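Local structure of probable ABC transporter extracellular-binding protein YckB (Bacillus subtilis, 2IEE) at residues A[164-169]-A[189-194]; A[30-35]-A[184-189]; A[128-133]-A[174-179]; A[51-56]-A[238-243]; A[70-75]-A[89-94]. The protein is probably the solute-binding component of a binding-protein-dependent transport system, a lipoprotein held at the cell membrane. All coordinates share one frame; numbering follows the deposited sequence.

How the contacts relate
The five contacts follow the two-lobed plan of a family 3 solute-binding protein. Contacts 1 and 3 belong to one lobe and meet through Val169, whose side chain packs on Ile177; contacts 4 and 5 belong to the other, their centres about 19 Å apart. Contact 2 joins the lobes, sharing helix 181-190 with contact 1 and reaching contacts 4 and 5 through the loop 30-35. Contacts 3 and 5 are the buried ones, while 1, 2 and 4 are partly buried. Chemistry follows place: leucine methyls dominate contacts 1, 2 and 4, contact 3 adds a buried aspartate, and contact 5 sets selenium against an asparagine.

Contact 1: residues A[164-169]-A[189-194]; sequences QYLKDV and AAFPDL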
# COMPACT_ATOMS: atom_id res chain seq x y z
N GLN A 164 -18.98 -7.93 2.51
CA GLN A 164 -19.77 -8.01 3.73
C GLN A 164 -19.56 -6.76 4.58
O GLN A 164 -20.52 -6.15 5.06
CB GLN A 164 -19.38 -9.26 4.52
CG GLN A 164 -20.28 -9.52 5.71
CD GLN A 164 -21.74 -9.61 5.30
OE1 GLN A 164 -22.13 -10.48 4.53
NE2 GLN A 164 -22.56 -8.70 5.82
N TYR A 165 -18.30 -6.38 4.78
CA TYR A 165 -17.98 -5.20 5.56
C TYR A 165 -18.70 -3.97 5.01
O TYR A 165 -19.32 -3.21 5.74
CB TYR A 165 -16.47 -4.93 5.54
CG TYR A 165 -15.64 -5.84 6.41
CD1 TYR A 165 -15.77 -5.82 7.80
CD2 TYR A 165 -14.68 -6.68 5.86
CE1 TYR A 165 -14.96 -6.61 8.61
CE2 TYR A 165 -13.86 -7.47 6.66
CZ TYR A 165 -14.01 -7.43 8.03
OH TYR A 165 -13.18 -8.18 8.83
N LEU A 166 -18.62 -3.79 3.69
CA LEU A 166 -19.23 -2.65 3.04
C LEU A 166 -20.76 -2.62 3.16
O LEU A 166 -21.34 -1.56 3.41
CB LEU A 166 -18.81 -2.61 1.57
CG LEU A 166 -17.29 -2.51 1.34
CD1 LEU A 166 -16.97 -2.78 -0.12
CD2 LEU A 166 -16.78 -1.12 1.75
N LYS A 167 -21.41 -3.77 2.98
CA LYS A 167 -22.86 -3.82 3.07
C LYS A 167 -23.38 -3.52 4.47
O LYS A 167 -24.46 -2.95 4.62
CB LYS A 167 -23.39 -5.19 2.62
CG LYS A 167 -23.17 -5.46 1.14
CD LYS A 167 -23.97 -6.65 0.67
CE LYS A 167 -23.64 -6.99 -0.78
NZ LYS A 167 -23.83 -5.82 -1.69
N ASP A 168 -22.62 -3.91 5.49
CA ASP A 168 -23.03 -3.66 6.86
C ASP A 168 -22.99 -2.16 7.16
O ASP A 168 -23.73 -1.66 8.00
CB ASP A 168 -22.12 -4.42 7.84
CG ASP A 168 -22.29 -5.93 7.73
OD1 ASP A 168 -23.42 -6.38 7.44
OD2 ASP A 168 -21.30 -6.66 7.95
N VAL A 169 -22.10 -1.45 6.46
CA VAL A 169 -22.03 -0.01 6.64
C VAL A 169 -23.29 0.55 5.99
O VAL A 169 -24.04 1.31 6.61
CB VAL A 169 -20.81 0.60 5.94
CG1 VAL A 169 -20.93 2.13 5.94
CG2 VAL A 169 -19.54 0.18 6.64
N ALA A 189 -15.54 1.80 -6.33
CA ALA A 189 -15.59 1.45 -7.74
C ALA A 189 -16.19 0.07 -7.95
O ALA A 189 -16.87 -0.18 -8.94
CB ALA A 189 -14.20 1.50 -8.35
N ALA A 190 -15.95 -0.83 -7.00
CA ALA A 190 -16.47 -2.19 -7.11
C ALA A 190 -17.97 -2.27 -6.83
O ALA A 190 -18.68 -3.03 -7.49
CB ALA A 190 -15.71 -3.11 -6.17
N PHE A 191 -18.44 -1.48 -5.87
CA PHE A 191 -19.86 -1.49 -5.53
C PHE A 191 -20.44 -0.08 -5.62
O PHE A 191 -20.84 0.50 -4.61
CB PHE A 191 -20.05 -2.03 -4.11
CG PHE A 191 -19.37 -3.34 -3.87
CD1 PHE A 191 -18.02 -3.39 -3.53
CD2 PHE A 191 -20.07 -4.54 -4.00
CE1 PHE A 191 -17.38 -4.61 -3.31
CE2 PHE A 191 -19.44 -5.76 -3.78
CZ PHE A 191 -18.10 -5.80 -3.44
N PRO A 192 -20.53 0.47 -6.84
CA PRO A 192 -21.05 1.82 -7.10
C PRO A 192 -22.51 2.07 -6.76
O PRO A 192 -22.96 3.22 -6.74
CB PRO A 192 -20.75 2.01 -8.59
CG PRO A 192 -20.95 0.63 -9.14
CD PRO A 192 -20.25 -0.24 -8.11
N ASP A 193 -23.25 1.01 -6.47
CA ASP A 193 -24.67 1.12 -6.15
C ASP A 193 -24.96 1.00 -4.66
O ASP A 193 -26.10 1.21 -4.22
CB ASP A 193 -25.44 0.04 -6.89
CG ASP A 193 -25.00 -1.36 -6.49
OD1 ASP A 193 -23.77 -1.57 -6.34
OD2 ASP A 193 -25.87 -2.24 -6.33
N LEU A 194 -23.94 0.66 -3.88
CA LEU A 194 -24.09 0.48 -2.44
C LEU A 194 -24.13 1.82 -1.72
O LEU A 194 -23.55 2.81 -2.19
CB LEU A 194 -22.93 -0.37 -1.92
CG LEU A 194 -23.20 -1.46 -0.89
CD1 LEU A 194 -24.42 -2.29 -1.29
CD2 LEU A 194 -21.96 -2.34 -0.78
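Backbones approach most closely where the CA atoms of Lys167 and Leu194 lie 7.1 Å apart, a mid-helix residue facing the far end of a type I beta turn. In the two-lobed fold of solute-binding proteins, both helix 162-171 and helix 181-190 belong to the lobe that also holds strand 176-180. Phe191 is the first residue to leave helical geometry after helix 181-190, and the turn from Phe191 to Leu194 is closed by Leu194 N to Phe191 O at 3.2 Å. The contact is carried mainly by carbon atoms. Leu166 CD1 meets the Phe191 ring obliquely, 3.6 Å from its CD1, the two side chains crossing at about a right angle. Leu194 CD2 fits between neighbouring residues of the helix, 3.9 Å from Leu166 CB and equally far from Lys167 CG. An alanine in place of Lys167 would probably strip Leu194 CD1 of the lysine chain, leave CD2 with less cover, resting on Leu166 CB, and cost Glu163 its weak, long ion pair. The lysine chain runs extended to CE and then bends (chi4 -55°), which brings NZ 3.6 Å from Leu194 CD1.

Contact 2: residues A[30-35]-A[184-189]; sequences TLYPTS and QTLALA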
# COMPACT_ATOMS: atom_id res chain seq x y z
N THR A 30 0.37 -10.94 -0.88
CA THR A 30 -0.90 -10.98 -0.17
C THR A 30 -1.47 -9.57 0.04
O THR A 30 -2.28 -9.37 0.94
CB THR A 30 -0.76 -11.67 1.21
OG1 THR A 30 0.18 -10.95 2.01
CG2 THR A 30 -0.28 -13.10 1.05
N LEU A 31 -1.05 -8.62 -0.78
CA LEU A 31 -1.50 -7.24 -0.67
C LEU A 31 -2.10 -6.68 -1.96
O LEU A 31 -1.47 -5.88 -2.65
CB LEU A 31 -0.33 -6.34 -0.24
CG LEU A 31 0.37 -6.65 1.08
CD1 LEU A 31 1.58 -5.74 1.25
CD2 LEU A 31 -0.60 -6.48 2.24
N TYR A 32 -3.32 -7.09 -2.28
CA TYR A 32 -3.98 -6.60 -3.48
C TYR A 32 -4.18 -5.09 -3.29
O TYR A 32 -4.53 -4.65 -2.20
CB TYR A 32 -5.33 -7.28 -3.64
CG TYR A 32 -6.16 -6.73 -4.77
CD1 TYR A 32 -5.88 -7.06 -6.10
CD2 TYR A 32 -7.22 -5.86 -4.51
CE1 TYR A 32 -6.64 -6.52 -7.14
CE2 TYR A 32 -7.97 -5.32 -5.54
CZ TYR A 32 -7.68 -5.65 -6.85
OH TYR A 32 -8.42 -5.09 -7.86
N PRO A 33 -3.96 -4.29 -4.34
CA PRO A 33 -3.54 -4.62 -5.70
C PRO A 33 -2.07 -4.25 -5.98
O PRO A 33 -1.72 -3.92 -7.12
CB PRO A 33 -4.48 -3.76 -6.53
CG PRO A 33 -4.41 -2.46 -5.76
CD PRO A 33 -4.48 -2.91 -4.29
N THR A 34 -1.22 -4.31 -4.97
CA THR A 34 0.17 -3.94 -5.18
C THR A 34 1.13 -5.13 -5.28
O THR A 34 2.18 -5.04 -5.93
CB THR A 34 0.64 -2.98 -4.07
OG1 THR A 34 1.81 -2.27 -4.52
CG2 THR A 34 0.97 -3.75 -2.80
N SER A 35 0.77 -6.23 -4.63
CA SER A 35 1.57 -7.45 -4.67
C SER A 35 0.63 -8.61 -4.38
O SER A 35 0.29 -8.88 -3.23
CB SER A 35 2.68 -7.40 -3.62
OG SER A 35 3.42 -8.62 -3.62
N GLN A 184 -9.77 2.11 -0.53
CA GLN A 184 -11.18 2.42 -0.37
C GLN A 184 -11.81 2.94 -1.67
O GLN A 184 -13.00 2.73 -1.88
CB GLN A 184 -11.40 3.41 0.79
CG GLN A 184 -10.85 2.88 2.12
CD GLN A 184 -11.53 3.47 3.35
OE1 GLN A 184 -11.59 4.69 3.52
NE2 GLN A 184 -12.04 2.60 4.21
N THR A 185 -11.04 3.60 -2.52
CA THR A 185 -11.60 4.08 -3.78
C THR A 185 -11.97 2.87 -4.63
O THR A 185 -12.91 2.90 -5.42
CB THR A 185 -10.61 4.94 -4.59
OG1 THR A 185 -9.51 4.13 -4.99
CG2 THR A 185 -10.12 6.12 -3.76
N LEU A 186 -11.20 1.79 -4.47
CA LEU A 186 -11.47 0.58 -5.22
C LEU A 186 -12.75 -0.05 -4.70
O LEU A 186 -13.49 -0.66 -5.46
CB LEU A 186 -10.30 -0.40 -5.10
CG LEU A 186 -9.04 0.08 -5.83
CD1 LEU A 186 -7.92 -0.93 -5.65
CD2 LEU A 186 -9.37 0.26 -7.31
N ALA A 187 -13.00 0.11 -3.40
CA ALA A 187 -14.20 -0.43 -2.78
C ALA A 187 -15.42 0.22 -3.43
O ALA A 187 -16.37 -0.47 -3.82
CB ALA A 187 -14.20 -0.15 -1.28
N LEU A 188 -15.40 1.54 -3.53
CA LEU A 188 -16.49 2.30 -4.15
C LEU A 188 -16.66 1.92 -5.61
O LEU A 188 -17.78 1.72 -6.09
CB LEU A 188 -16.21 3.80 -4.04
CG LEU A 188 -16.61 4.56 -2.77
CD1 LEU A 188 -16.27 3.77 -1.53
CD2 LEU A 188 -15.91 5.90 -2.76
N ALA A 189 -15.54 1.80 -6.33
CA ALA A 189 -15.59 1.45 -7.74
C ALA A 189 -16.19 0.07 -7.95
O ALA A 189 -16.87 -0.18 -8.94
CB ALA A 189 -14.20 1.50 -8.35
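Pro33 and Leu186 meet tip to tip, and in this small contact of 85 Å² that meeting is the tight part. Leu186 CD1 lies 3.8 Å from Pro33 CG and 4.2 Å from Pro33 CD, so a single methyl rests against the outer corner of the pyrrolidine ring. The reach is long, for the CA atoms of Pro33 and Leu186 are 9.5 Å apart; an extended leucine, CD1 anti to CA (chi2 179°), spans much of it. The loose side is exposed Tyr32, whose CE2 stands 4.4 Å from Leu186 CD1, in an approach that is oblique to the ring. The ring lies against its own neighbour: the peptide before Pro33 is cis, and Pro33 CB sits over the centre of the Tyr32 ring, 3.5 Å above its plane. Tyr36 adds an edge-to-face ring contact. In the two-lobed fold of this family the loop 30-35 follows the first strand of one lobe, whereas helix 181-190 belongs to the other, so the pair bridges the lobes beside the cleft where relatives bind their solutes. The loop is firmly built even though its grip across the cleft is slight. Leu31 O accepts from both Thr34 N and Ser35 N, and Leu31 N returns a 2.8 Å bond to Ser35 O, a pattern that fits classic beta bulges. Thr34 OG1 is bonded to Glu50 N. Phe245 also packs on Pro33, and Asn246 touches Leu186.

Contact 3: residues A[128-133]-A[174-179]; sequences KDLKGK and TDVILN
With CG anti to the carbonyl carbon (chi1 -62°) and the chain bent at the next torsion (chi2 -70°), Lys133 folds its methylenes over Asp175. The two side chains cross at about a right angle, with Lys133 CD 3.8 Å from Asp175 OD2; the same oxygen lies 3.6 Å from Lys133 CA. Despite the opposite charges this is not a salt bridge, since Lys133 NZ remains 5.2 Å from Asp175 OD1. Each polar end is committed to other partners. Lys133 NZ bonds to Ser122 O, while the buried carboxylate accepts the backbone N of Lys134 at OD2 and a salt bridge from Arg117 at OD1, which together would tend to fix its rotation and to stabilise its negative charge. The other half of the contact is apolar: Leu130 CD2 meets Leu178 CD2 tip to tip at 4.0 Å, and Leu130 CD1 stands more loosely, 4.4 Å from Val176 CG1. A type II beta turn from Leu130 to Lys133 joins the two halves, and the positive phi of Gly132 (85°) would press a CB against the preceding carbonyl oxygen. Beyond it the chain enters strand 134-136, which runs parallel to strand 176-180 in the mixed sheet of one lobe of this two-lobed binding-protein fold. Helix 142-149 covers Leu178 through Tyr143, Val146 and Ala147, Ala114 of strand 108-116 touches Val176 and Leu178, and Ile177 packs on Val169 of helix 162-171.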
# COMPACT_ATOMS: atom_id res chain seq x y z
N LYS A 128 -13.20 13.12 15.46
CA LYS A 128 -13.76 13.18 16.81
C LYS A 128 -15.14 12.51 16.90
O LYS A 128 -15.50 11.99 17.95
CB LYS A 128 -13.87 14.63 17.27
CG LYS A 128 -14.62 14.82 18.58
CD LYS A 128 -14.60 16.28 19.02
CE LYS A 128 -15.52 16.52 20.22
NZ LYS A 128 -16.94 16.19 19.88
N ASP A 129 -15.90 12.53 15.80
CA ASP A 129 -17.24 11.94 15.80
C ASP A 129 -17.24 10.41 15.75
O ASP A 129 -18.30 9.78 15.78
CB ASP A 129 -18.08 12.49 14.65
CG ASP A 129 -18.34 13.99 14.77
OD1 ASP A 129 -18.56 14.48 15.90
OD2 ASP A 129 -18.34 14.68 13.73
N LEU A 130 -16.05 9.82 15.67
CA LEU A 130 -15.92 8.37 15.64
C LEU A 130 -16.29 7.82 17.02
O LEU A 130 -16.55 6.63 17.18
CB LEU A 130 -14.49 7.99 15.30
CG LEU A 130 -14.23 7.27 13.97
CD1 LEU A 130 -14.90 7.99 12.82
CD2 LEU A 130 -12.73 7.19 13.76
N LYS A 131 -16.31 8.70 18.02
CA LYS A 131 -16.63 8.31 19.39
C LYS A 131 -18.00 7.63 19.48
O LYS A 131 -19.03 8.24 19.17
CB LYS A 131 -16.60 9.53 20.30
CG LYS A 131 -16.89 9.23 21.76
CD LYS A 131 -16.74 10.47 22.63
CE LYS A 131 -17.16 10.20 24.07
NZ LYS A 131 -18.60 9.84 24.16
N GLY A 132 -18.01 6.37 19.91
CA GLY A 132 -19.26 5.65 20.04
C GLY A 132 -19.75 4.99 18.77
O GLY A 132 -20.77 4.30 18.78
N LYS A 133 -19.04 5.20 17.66
CA LYS A 133 -19.45 4.61 16.40
C LYS A 133 -18.94 3.18 16.28
O LYS A 133 -17.99 2.79 16.95
CB LYS A 133 -18.91 5.43 15.23
CG LYS A 133 -19.45 6.84 15.18
CD LYS A 133 -20.92 6.89 14.81
CE LYS A 133 -21.40 8.33 14.75
NZ LYS A 133 -22.80 8.42 14.28
N THR A 174 -23.13 -1.40 10.85
CA THR A 174 -21.88 -0.82 11.33
C THR A 174 -21.90 0.63 10.84
O THR A 174 -22.80 1.01 10.08
CB THR A 174 -20.63 -1.52 10.78
OG1 THR A 174 -20.70 -1.58 9.34
CG2 THR A 174 -20.49 -2.93 11.38
N ASP A 175 -20.93 1.43 11.25
CA ASP A 175 -20.92 2.83 10.85
C ASP A 175 -19.76 3.31 9.98
O ASP A 175 -19.95 4.12 9.08
CB ASP A 175 -20.94 3.72 12.08
CG ASP A 175 -22.15 3.49 12.94
OD1 ASP A 175 -23.27 3.57 12.39
OD2 ASP A 175 -21.98 3.25 14.15
N VAL A 176 -18.57 2.80 10.26
CA VAL A 176 -17.41 3.28 9.53
C VAL A 176 -16.31 2.23 9.37
O VAL A 176 -16.18 1.32 10.19
CB VAL A 176 -16.84 4.50 10.29
CG1 VAL A 176 -16.41 4.07 11.68
CG2 VAL A 176 -15.68 5.13 9.52
N ILE A 177 -15.55 2.38 8.30
CA ILE A 177 -14.41 1.51 8.00
C ILE A 177 -13.22 2.43 7.76
O ILE A 177 -13.29 3.32 6.91
CB ILE A 177 -14.59 0.69 6.71
CG1 ILE A 177 -15.86 -0.15 6.77
CG2 ILE A 177 -13.38 -0.24 6.51
CD1 ILE A 177 -15.86 -1.13 7.90
N LEU A 178 -12.15 2.22 8.50
CA LEU A 178 -10.94 3.02 8.35
C LEU A 178 -9.91 2.21 7.56
O LEU A 178 -9.61 1.07 7.92
CB LEU A 178 -10.37 3.38 9.73
CG LEU A 178 -10.52 4.82 10.22
CD1 LEU A 178 -11.92 5.34 9.93
CD2 LEU A 178 -10.20 4.88 11.71
N ASN A 179 -9.38 2.78 6.48
CA ASN A 179 -8.39 2.07 5.68
C ASN A 179 -7.67 3.05 4.77
O ASN A 179 -7.96 4.25 4.79
CB ASN A 179 -9.08 0.98 4.84
CG ASN A 179 -8.14 -0.14 4.42
OD1 ASN A 179 -6.93 -0.07 4.65
ND2 ASN A 179 -8.69 -1.17 3.79

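Contact 4: residues A[51-56]-A[238-243]; sequences VEVVRE and TKLSKQ
Leu240 spreads its two methyls over consecutive residues of the facing helix. CD2 rests 3.8 Å from Glu52 CB, while CD1 lies 3.9 Å from Val53 CA and at the same distance from Val53 CG2, so one leucine covers both a side chain and a patch of helix backbone. The leucine and the valine cross obliquely. The branch that Val53 offers is the one beside its own backbone N; CG1 stands anti to that N (chi1 169°). The helices are close here, with the CA atoms of Val53 and Leu240 7.2 Å apart. Glu52 contributes carbon alone: its CB points toward the leucine, but a bend further out (chi2 -53°) leads the carboxylate away from it. There Glu52 OE2 forms a salt bridge to Arg55 NH1 at 2.6 Å, one helical turn along, and OE1 lies at the edge of the guanidinium, in its plane. Thr47 OG1 bonds to the same OE2, so this carboxylate oxygen is gripped from two residues, and the glutamate's polar end is accommodated without intruding on the apolar seam. In the type II binding-protein fold helix 49-60 is part of the crossover between the parallel strands 22-27 and 64-69, with Val51 and Arg55 packing on Phe67. Helix 236-244 comes from the far end of the chain, returning to this lobe. Helix 218-234 completes the cluster, Met231 touching Leu240 and Leu228 touching Val53.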
# COMPACT_ATOMS: atom_id res chain seq x y z
N VAL A 51 4.99 -4.66 -7.59
CA VAL A 51 5.70 -5.75 -8.23
C VAL A 51 6.07 -5.36 -9.66
O VAL A 51 7.21 -5.54 -10.09
CB VAL A 51 4.83 -7.04 -8.24
CG1 VAL A 51 5.42 -8.07 -9.18
CG2 VAL A 51 4.74 -7.59 -6.84
N GLU A 52 5.11 -4.80 -10.40
CA GLU A 52 5.36 -4.41 -11.77
C GLU A 52 6.32 -3.23 -11.86
O GLU A 52 7.12 -3.15 -12.79
CB GLU A 52 4.05 -4.08 -12.50
CG GLU A 52 3.07 -5.25 -12.64
CD GLU A 52 3.69 -6.48 -13.27
OE1 GLU A 52 4.56 -6.34 -14.16
OE2 GLU A 52 3.31 -7.61 -12.89
N VAL A 53 6.25 -2.32 -10.89
CA VAL A 53 7.15 -1.17 -10.88
C VAL A 53 8.59 -1.65 -10.74
O VAL A 53 9.48 -1.17 -11.44
CB VAL A 53 6.83 -0.21 -9.70
CG1 VAL A 53 7.94 0.81 -9.55
CG2 VAL A 53 5.49 0.49 -9.95
N VAL A 54 8.81 -2.59 -9.84
CA VAL A 54 10.14 -3.14 -9.62
C VAL A 54 10.60 -3.92 -10.86
O VAL A 54 11.72 -3.75 -11.34
CB VAL A 54 10.15 -4.09 -8.40
CG1 VAL A 54 11.50 -4.77 -8.28
CG2 VAL A 54 9.85 -3.30 -7.13
N ARG A 55 9.71 -4.77 -11.36
CA ARG A 55 10.00 -5.60 -12.53
C ARG A 55 10.51 -4.74 -13.69
O ARG A 55 11.56 -5.02 -14.27
CB ARG A 55 8.74 -6.38 -12.92
CG ARG A 55 8.85 -7.26 -14.16
CD ARG A 55 7.57 -8.11 -14.33
NE ARG A 55 7.60 -9.30 -13.47
CZ ARG A 55 6.54 -9.80 -12.84
NH1 ARG A 55 5.35 -9.23 -12.95
NH2 ARG A 55 6.68 -10.90 -12.11
N GLU A 56 9.76 -3.68 -13.99
CA GLU A 56 10.11 -2.78 -15.08
C GLU A 56 11.38 -1.99 -14.78
O GLU A 56 12.22 -1.78 -15.66
CB GLU A 56 8.94 -1.81 -15.33
CG GLU A 56 9.13 -0.85 -16.49
CD GLU A 56 9.28 -1.56 -17.83
OE1 GLU A 56 8.71 -2.66 -17.99
OE2 GLU A 56 9.95 -1.01 -18.73
N THR A 238 2.83 6.29 -13.73
CA THR A 238 1.42 6.66 -13.78
C THR A 238 0.64 5.59 -14.53
O THR A 238 -0.47 5.22 -14.14
CB THR A 238 1.22 8.03 -14.47
OG1 THR A 238 1.87 9.04 -13.71
CG2 THR A 238 -0.26 8.36 -14.58
N LYS A 239 1.23 5.07 -15.61
CA LYS A 239 0.59 4.04 -16.42
C LYS A 239 0.30 2.79 -15.60
O LYS A 239 -0.80 2.24 -15.64
CB LYS A 239 1.47 3.69 -17.61
CG LYS A 239 0.89 2.64 -18.55
CD LYS A 239 1.68 2.58 -19.85
CE LYS A 239 1.02 1.67 -20.87
NZ LYS A 239 1.70 1.75 -22.20
N LEU A 240 1.30 2.32 -14.85
CA LEU A 240 1.13 1.13 -14.03
C LEU A 240 0.13 1.39 -12.91
O LEU A 240 -0.67 0.52 -12.56
CB LEU A 240 2.48 0.71 -13.44
CG LEU A 240 3.47 0.07 -14.43
CD1 LEU A 240 4.83 -0.06 -13.79
CD2 LEU A 240 2.94 -1.30 -14.86
N SER A 241 0.17 2.59 -12.34
CA SER A 241 -0.74 2.97 -11.26
C SER A 241 -2.19 2.92 -11.70
O SER A 241 -3.04 2.34 -11.03
CB SER A 241 -0.42 4.38 -10.77
OG SER A 241 -1.38 4.81 -9.82
N LYS A 242 -2.48 3.55 -12.83
CA LYS A 242 -3.84 3.60 -13.36
C LYS A 242 -4.37 2.21 -13.63
O LYS A 242 -5.57 1.95 -13.48
CB LYS A 242 -3.87 4.46 -14.63
CG LYS A 242 -3.53 5.93 -14.36
CD LYS A 242 -3.49 6.76 -15.63
CE LYS A 242 -4.79 6.64 -16.42
NZ LYS A 242 -4.85 7.67 -17.49
N GLN A 243 -3.48 1.31 -14.02
CA GLN A 243 -3.86 -0.06 -14.30
C GLN A 243 -4.30 -0.81 -13.05
O GLN A 243 -5.28 -1.55 -13.07
CB GLN A 243 -2.69 -0.81 -14.95
CG GLN A 243 -2.90 -2.32 -15.00
CD GLN A 243 -1.75 -3.06 -15.66
OE1 GLN A 243 -1.81 -4.28 -15.83
NE2 GLN A 243 -0.71 -2.33 -16.04

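Contact 5: residues A[70-75]-A[89-94]; sequences MGIDGM and NDIDVT
This is a buried loop-to-loop contact, where Ile72 and Met75 close on Asn89 just past the C-terminal ends of strands 64-69 and 86-87. The CA atoms of Ile72 and Asn89 are 7.5 Å apart, and side chains make the touches across the gap. Met75, present as selenomethionine, meets the asparagine at about a right angle: its SE sits 3.6 Å from Asn89 CB, and a bend at the last torsion (chi3 -84°) brings CE to 4.2 Å from Asn89 CG. Ile72 is the exposed member of the contact. With CG1 anti to the backbone N (chi1 -175°), its CD1 reaches the amide end of Asn89 and lies 4.3 Å from Ile91 CG1, a looser apolar touch. Both loops follow strands of the parallel sheet formed by 22-27, 64-69 and 86-87, and leave it at the C-terminal ends of the strands, where binding proteins of this fold commonly build one wall of the solute cleft. A glycine in place of Asn89 would remove the CB against which selenium rests and is likely to leave Met75 and Ile72 with a gap between them and the second loop. Met75 begins helix 75-81, Gly74 occupying the N-cap position, and Met75 N bonds to Ile72 O at 3.3 Å. The other loop also runs into a helix, with Thr94 as N-cap and its OG1 bonded to Arg97 N.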
# COMPACT_ATOMS: atom_id res chain seq x y z
N MSE A 70 7.42 -14.21 0.86
CA MSE A 70 7.56 -14.50 2.29
C MSE A 70 6.74 -13.50 3.11
O MSE A 70 6.33 -12.46 2.59
CB MSE A 70 9.03 -14.42 2.70
CG MSE A 70 9.66 -13.05 2.46
SE MSE A 70 11.51 -12.92 3.01
CE MSE A 70 12.33 -13.73 1.46
N GLY A 71 6.51 -13.82 4.38
CA GLY A 71 5.76 -12.92 5.23
C GLY A 71 6.53 -11.63 5.47
O GLY A 71 7.74 -11.58 5.26
N ILE A 72 5.83 -10.59 5.90
CA ILE A 72 6.47 -9.31 6.16
C ILE A 72 7.53 -9.47 7.24
O ILE A 72 8.55 -8.78 7.24
CB ILE A 72 5.44 -8.25 6.61
CG1 ILE A 72 6.11 -6.88 6.75
CG2 ILE A 72 4.81 -8.66 7.93
CD1 ILE A 72 6.58 -6.28 5.44
N ASP A 73 7.29 -10.41 8.16
CA ASP A 73 8.23 -10.66 9.24
C ASP A 73 9.49 -11.35 8.73
O ASP A 73 9.42 -12.30 7.96
CB ASP A 73 7.56 -11.54 10.31
CG ASP A 73 8.49 -11.87 11.46
OD1 ASP A 73 9.02 -10.91 12.09
OD2 ASP A 73 8.71 -13.07 11.74
N GLY A 74 10.64 -10.85 9.17
CA GLY A 74 11.91 -11.43 8.74
C GLY A 74 12.34 -10.96 7.36
O GLY A 74 13.43 -11.28 6.90
N MSE A 75 11.47 -10.21 6.70
CA MSE A 75 11.76 -9.70 5.37
C MSE A 75 12.92 -8.73 5.45
O MSE A 75 13.89 -8.85 4.70
CB MSE A 75 10.52 -9.01 4.80
CG MSE A 75 10.56 -8.74 3.31
SE MSE A 75 8.86 -8.08 2.66
CE MSE A 75 7.94 -9.76 2.41
N ASN A 89 7.27 -4.39 -0.41
CA ASN A 89 6.04 -4.86 0.18
C ASN A 89 5.26 -3.74 0.87
O ASN A 89 4.95 -3.85 2.06
CB ASN A 89 6.35 -5.97 1.20
CG ASN A 89 5.13 -6.81 1.54
OD1 ASN A 89 4.93 -7.19 2.69
ND2 ASN A 89 4.32 -7.12 0.53
N ASP A 90 4.97 -2.68 0.14
CA ASP A 90 4.20 -1.57 0.68
C ASP A 90 4.80 -1.07 2.01
O ASP A 90 4.07 -0.71 2.94
CB ASP A 90 2.76 -2.04 0.89
CG ASP A 90 1.76 -0.90 0.85
OD1 ASP A 90 1.79 -0.11 -0.11
OD2 ASP A 90 0.92 -0.82 1.78
N ILE A 91 6.12 -1.03 2.09
CA ILE A 91 6.80 -0.59 3.30
C ILE A 91 6.95 0.92 3.36
O ILE A 91 7.54 1.54 2.47
CB ILE A 91 8.18 -1.26 3.40
CG1 ILE A 91 8.01 -2.78 3.29
CG2 ILE A 91 8.83 -0.89 4.72
CD1 ILE A 91 9.31 -3.54 3.21
N ASP A 92 6.41 1.53 4.41
CA ASP A 92 6.47 2.97 4.56
C ASP A 92 7.89 3.48 4.80
O ASP A 92 8.72 2.79 5.40
CB ASP A 92 5.59 3.46 5.72
CG ASP A 92 4.13 3.05 5.56
OD1 ASP A 92 3.61 3.06 4.43
OD2 ASP A 92 3.49 2.72 6.59
N VAL A 93 8.15 4.68 4.30
CA VAL A 93 9.44 5.30 4.51
C VAL A 93 9.27 6.00 5.85
O VAL A 93 8.33 6.77 6.03
CB VAL A 93 9.73 6.38 3.44
CG1 VAL A 93 11.08 7.02 3.73
CG2 VAL A 93 9.72 5.75 2.06
N THR A 94 10.14 5.70 6.81
CA THR A 94 10.08 6.34 8.12
C THR A 94 11.51 6.70 8.51
O THR A 94 12.46 6.06 8.05
CB THR A 94 9.51 5.41 9.21
OG1 THR A 94 10.45 4.35 9.48
CG2 THR A 94 8.18 4.81 8.76